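Local coordinates for breast cancer anti-estrogen resistance protein 1 (Mus musculus, PDB 5W93) that is a docking protein coordinating tyrosine kinase signalling in cell adhesion and migration, with a C-terminal domain that binds the LD1 motif of paxillin, at residues D7-A18 with I62-A72. The protein carries 2 engineered substitutions. Numbering follows the deposited sequence.
Sequences DRQLLLFYLEQA and IGDTLSRQAKA. Engineered in segment 7-18: A18 (natural residue Cys).
Where L10 meets L66, the first torsions do the steering: L10 sends CG anti to its own backbone N, whereas L66 holds chi1 at -108°, displaced from a staggered position. The two side chains slide past each other in opposite directions, and CD2 of L66 comes within 3.6 Å of L10 CG. The other methyl of L66, CD1, meets L11 CD2, so a single leucine engages successive residues of helix 5-37 before reaching Y14, whose CB lies 3.9 Å from L66 CG.

Y14 is the next layer. Its ring receives L66 CD2, I62 CG2 and T65 CG2 obliquely, while F13 CD2 from the same helix stands over one face. At the phenol end T65 CG2 lies 3.4 Å from Y14 OH, and T65 spends its hydroxyl on the carbonyl of F61. Farther along, I62 stretches its CD1 toward the backbone N of A18, an engineered position, and toward OE1 of Q17.

At the other end the contact turns polar. The carboxylate of D7 spans two consecutive amides just beyond helix 42-69: K71 N donates to OD1 at 2.9 Å, almost straight at 169°, and A72 N to OD2 at 2.9 Å, more bent at 152°. Both oxygens accept through their syn lone pairs, which fixes the carboxylate's rotation, and a water donating to OD1 also donates to the carbonyl of Q69. A72 is the N-cap residue of helix 73-102, so these two bonds tie helix 5-37 to the turn between helices 42-69 and 73-102. The axes of segments 7-18 and 62-69 run almost exactly antiparallel and approach to 10.8 Å, as neighbours in the four-helix bundle of the FAT-like C-terminal domain of Cas proteins.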
loop_
_atom_site.group_PDB
_atom_site.type_symbol
_atom_site.label_atom_id
_atom_site.label_comp_id
_atom_site.label_asym_id
_atom_site.label_seq_id
_atom_site.Cartn_x
_atom_site.Cartn_y
_atom_site.Cartn_z
ATOM N N ASP A 7 21.344 1.878 12.719
ATOM C CA ASP A 7 19.923 1.548 12.614
ATOM C C ASP A 7 19.051 2.764 12.913
ATOM O O ASP A 7 18.138 3.070 12.156
ATOM C CB ASP A 7 19.558 0.401 13.553
ATOM C CG ASP A 7 19.594 -0.951 12.865
ATOM O OD1 ASP A 7 20.005 -1.011 11.687
ATOM O OD2 ASP A 7 19.232 -1.958 13.513
ATOM N N ARG A 8 19.345 3.477 14.000
ATOM C CA ARG A 8 18.528 4.632 14.375
ATOM C C ARG A 8 18.488 5.683 13.274
ATOM O O ARG A 8 17.431 6.242 12.966
ATOM C CB ARG A 8 19.033 5.283 15.671
ATOM C CG ARG A 8 18.255 6.559 16.016
ATOM C CD ARG A 8 18.603 7.149 17.390
ATOM N NE ARG A 8 18.631 6.121 18.423
ATOM C CZ ARG A 8 17.550 5.543 18.937
ATOM N NH1 ARG A 8 16.341 5.894 18.518
ATOM N NH2 ARG A 8 17.680 4.612 19.875
ATOM N N GLN A 9 19.646 5.957 12.687
ATOM C CA GLN A 9 19.728 6.936 11.611
ATOM C C GLN A 9 18.958 6.473 10.375
ATOM O O GLN A 9 18.259 7.251 9.731
ATOM C CB GLN A 9 21.190 7.202 11.268
ATOM C CG GLN A 9 21.911 7.925 12.398
ATOM C CD GLN A 9 21.209 9.225 12.718
ATOM O OE1 GLN A 9 21.128 10.119 11.868
ATOM N NE2 GLN A 9 20.662 9.331 13.932
ATOM N N LEU A 10 19.101 5.198 10.053
ATOM C CA LEU A 10 18.382 4.636 8.926
ATOM C C LEU A 10 16.864 4.758 9.144
ATOM O O LEU A 10 16.115 5.149 8.244
ATOM C CB LEU A 10 18.801 3.183 8.744
ATOM C CG LEU A 10 18.475 2.482 7.441
ATOM C CD1 LEU A 10 19.147 3.193 6.273
ATOM C CD2 LEU A 10 18.928 1.033 7.549
ATOM N N LEU A 11 16.425 4.432 10.356
ATOM C CA LEU A 11 15.004 4.436 10.668
ATOM C C LEU A 11 14.436 5.853 10.645
ATOM O O LEU A 11 13.356 6.064 10.104
ATOM C CB LEU A 11 14.745 3.775 12.025
ATOM C CG LEU A 11 14.868 2.248 12.063
ATOM C CD1 LEU A 11 14.863 1.715 13.492
ATOM C CD2 LEU A 11 13.728 1.605 11.261
ATOM N N LEU A 12 15.153 6.820 11.226
ATOM C CA LEU A 12 14.674 8.202 11.222
ATOM C C LEU A 12 14.559 8.729 9.800
ATOM O O LEU A 12 13.582 9.391 9.457
ATOM C CB LEU A 12 15.592 9.122 12.039
ATOM C CG LEU A 12 15.528 8.951 13.554
ATOM C CD1 LEU A 12 16.621 9.797 14.232
ATOM C CD2 LEU A 12 14.138 9.317 14.075
ATOM N N PHE A 13 15.559 8.428 8.977
ATOM C CA PHE A 13 15.533 8.822 7.579
ATOM C C PHE A 13 14.323 8.212 6.833
ATOM O O PHE A 13 13.577 8.917 6.150
ATOM C CB PHE A 13 16.829 8.399 6.889
ATOM C CG PHE A 13 16.893 8.800 5.447
ATOM C CD1 PHE A 13 17.233 10.102 5.095
ATOM C CD2 PHE A 13 16.629 7.884 4.445
ATOM C CE1 PHE A 13 17.292 10.481 3.776
ATOM C CE2 PHE A 13 16.682 8.258 3.118
ATOM C CZ PHE A 13 17.013 9.563 2.785
ATOM N N TYR A 14 14.129 6.907 6.946
ATOM C CA TYR A 14 13.046 6.306 6.170
ATOM C C TYR A 14 11.667 6.567 6.778
ATOM O O TYR A 14 10.666 6.516 6.062
ATOM C CB TYR A 14 13.300 4.812 5.950
ATOM C CG TYR A 14 14.234 4.659 4.771
ATOM C CD1 TYR A 14 13.793 4.922 3.482
ATOM C CD2 TYR A 14 15.568 4.335 4.950
ATOM C CE1 TYR A 14 14.650 4.823 2.396
ATOM C CE2 TYR A 14 16.439 4.240 3.867
ATOM C CZ TYR A 14 15.974 4.485 2.598
ATOM O OH TYR A 14 16.841 4.381 1.524
ATOM N N LEU A 15 11.617 6.904 8.067
ATOM C CA LEU A 15 10.377 7.407 8.672
ATOM C C LEU A 15 9.942 8.685 7.957
ATOM O O LEU A 15 8.782 8.862 7.618
ATOM C CB LEU A 15 10.556 7.682 10.171
ATOM C CG LEU A 15 9.376 8.331 10.908
ATOM C CD1 LEU A 15 8.110 7.463 10.786
ATOM C CD2 LEU A 15 9.701 8.575 12.387
ATOM N N GLU A 16 10.896 9.583 7.737
ATOM C CA GLU A 16 10.621 10.821 7.022
ATOM C C GLU A 16 10.119 10.549 5.599
ATOM O O GLU A 16 9.176 11.196 5.139
ATOM C CB GLU A 16 11.877 11.706 7.006
ATOM C CG GLU A 16 11.793 12.904 6.085
ATOM C CD GLU A 16 12.166 12.564 4.651
ATOM O OE1 GLU A 16 13.275 12.012 4.432
ATOM O OE2 GLU A 16 11.335 12.825 3.752
ATOM N N GLN A 17 10.763 9.618 4.898
ATOM C CA GLN A 17 10.336 9.240 3.547
ATOM C C GLN A 17 8.959 8.584 3.552
ATOM O O GLN A 17 8.140 8.823 2.668
ATOM C CB GLN A 17 11.338 8.287 2.904
ATOM C CG GLN A 17 12.203 8.917 1.846
ATOM C CD GLN A 17 12.703 7.910 0.831
ATOM O OE1 GLN A 17 12.191 6.783 0.736
ATOM N NE2 GLN A 17 13.700 8.309 0.059
ATOM N N ALA A 18 8.724 7.734 4.538
ATOM C CA ALA A 18 7.417 7.094 4.687
ATOM C C ALA A 18 6.317 8.142 4.882
ATOM O O ALA A 18 5.245 8.029 4.296
ATOM C CB ALA A 18 7.439 6.121 5.841
ATOM N N ILE A 62 10.237 1.007 0.476
ATOM C CA ILE A 62 10.912 1.485 1.683
ATOM C C ILE A 62 11.125 0.350 2.691
ATOM O O ILE A 62 12.212 0.181 3.245
ATOM C CB ILE A 62 10.125 2.629 2.355
ATOM C CG1 ILE A 62 10.245 3.909 1.519
ATOM C CG2 ILE A 62 10.623 2.856 3.788
ATOM C CD1 ILE A 62 9.223 4.988 1.886
ATOM N N GLY A 63 10.093 -0.454 2.910
ATOM C CA GLY A 63 10.244 -1.586 3.796
ATOM C C GLY A 63 11.332 -2.537 3.322
ATOM O O GLY A 63 12.144 -3.021 4.116
ATOM N N ASP A 64 11.348 -2.798 2.019
ATOM C CA ASP A 64 12.337 -3.687 1.420
ATOM C C ASP A 64 13.772 -3.172 1.604
ATOM O O ASP A 64 14.692 -3.914 1.960
ATOM C CB ASP A 64 12.034 -3.846 -0.062
ATOM C CG ASP A 64 12.729 -5.031 -0.662
ATOM O OD1 ASP A 64 12.261 -6.162 -0.432
ATOM O OD2 ASP A 64 13.738 -4.823 -1.358
ATOM N N THR A 65 13.941 -1.889 1.333
ATOM C CA THR A 65 15.227 -1.212 1.451
ATOM C C THR A 65 15.707 -1.195 2.899
ATOM O O THR A 65 16.865 -1.496 3.185
ATOM C CB THR A 65 15.128 0.229 0.934
ATOM O OG1 THR A 65 14.792 0.213 -0.451
ATOM C CG2 THR A 65 16.460 0.987 1.120
ATOM N N LEU A 66 14.803 -0.848 3.808
ATOM C CA LEU A 66 15.093 -0.843 5.240
ATOM C C LEU A 66 15.473 -2.217 5.784
ATOM O O LEU A 66 16.446 -2.354 6.522
ATOM C CB LEU A 66 13.880 -0.341 6.010
ATOM C CG LEU A 66 13.884 1.026 6.644
ATOM C CD1 LEU A 66 12.648 1.098 7.502
ATOM C CD2 LEU A 66 15.156 1.217 7.469
ATOM N N SER A 67 14.671 -3.223 5.443
ATOM C CA SER A 67 14.856 -4.581 5.950
ATOM C C SER A 67 16.176 -5.178 5.502
ATOM O O SER A 67 16.798 -5.950 6.230
ATOM C CB SER A 67 13.714 -5.496 5.493
ATOM O OG SER A 67 13.823 -5.806 4.114
ATOM N N ARG A 68 16.602 -4.823 4.298
ATOM C CA ARG A 68 17.836 -5.373 3.771
ATOM C C ARG A 68 19.070 -4.809 4.475
ATOM O O ARG A 68 20.109 -5.459 4.528
ATOM C CB ARG A 68 17.926 -5.116 2.273
ATOM C CG ARG A 68 17.047 -6.054 1.459
ATOM C CD ARG A 68 17.580 -6.216 0.055
ATOM N NE ARG A 68 17.207 -5.111 -0.817
ATOM C CZ ARG A 68 17.796 -4.847 -1.981
ATOM N NH1 ARG A 68 18.811 -5.591 -2.410
ATOM N NH2 ARG A 68 17.381 -3.824 -2.714
ATOM N N GLN A 69 18.940 -3.607 5.027
ATOM C CA GLN A 69 20.095 -2.884 5.552
ATOM C C GLN A 69 20.102 -2.707 7.068
ATOM O O GLN A 69 21.090 -2.245 7.643
ATOM C CB GLN A 69 20.172 -1.507 4.900
ATOM C CG GLN A 69 20.390 -1.543 3.414
ATOM C CD GLN A 69 20.432 -0.153 2.846
ATOM O OE1 GLN A 69 19.399 0.414 2.488
ATOM N NE2 GLN A 69 21.622 0.421 2.793
ATOM N N ALA A 70 19.000 -3.051 7.717
ATOM C CA ALA A 70 18.926 -2.927 9.167
ATOM C C ALA A 70 19.743 -4.049 9.820
ATOM O O ALA A 70 19.766 -5.177 9.325
ATOM C CB ALA A 70 17.479 -2.967 9.627
ATOM N N LYS A 71 20.422 -3.726 10.915
ATOM C CA LYS A 71 21.239 -4.707 11.631
ATOM C C LYS A 71 20.419 -5.488 12.656
ATOM O O LYS A 71 20.594 -6.698 12.816
ATOM C CB LYS A 71 22.427 -4.012 12.326
ATOM C CG LYS A 71 23.408 -3.355 11.378
ATOM C CD LYS A 71 23.796 -4.312 10.259
ATOM C CE LYS A 71 24.727 -3.657 9.255
ATOM N NZ LYS A 71 24.935 -4.536 8.079
ATOM N N ALA A 72 19.516 -4.800 13.346
ATOM C CA ALA A 72 18.790 -5.406 14.462
ATOM C C ALA A 72 17.738 -6.416 13.999
ATOM O O ALA A 72 16.917 -6.124 13.121
ATOM C CB ALA A 72 18.143 -4.320 15.310
HETATM O O HOH W 1 21.930 -0.226 9.726
#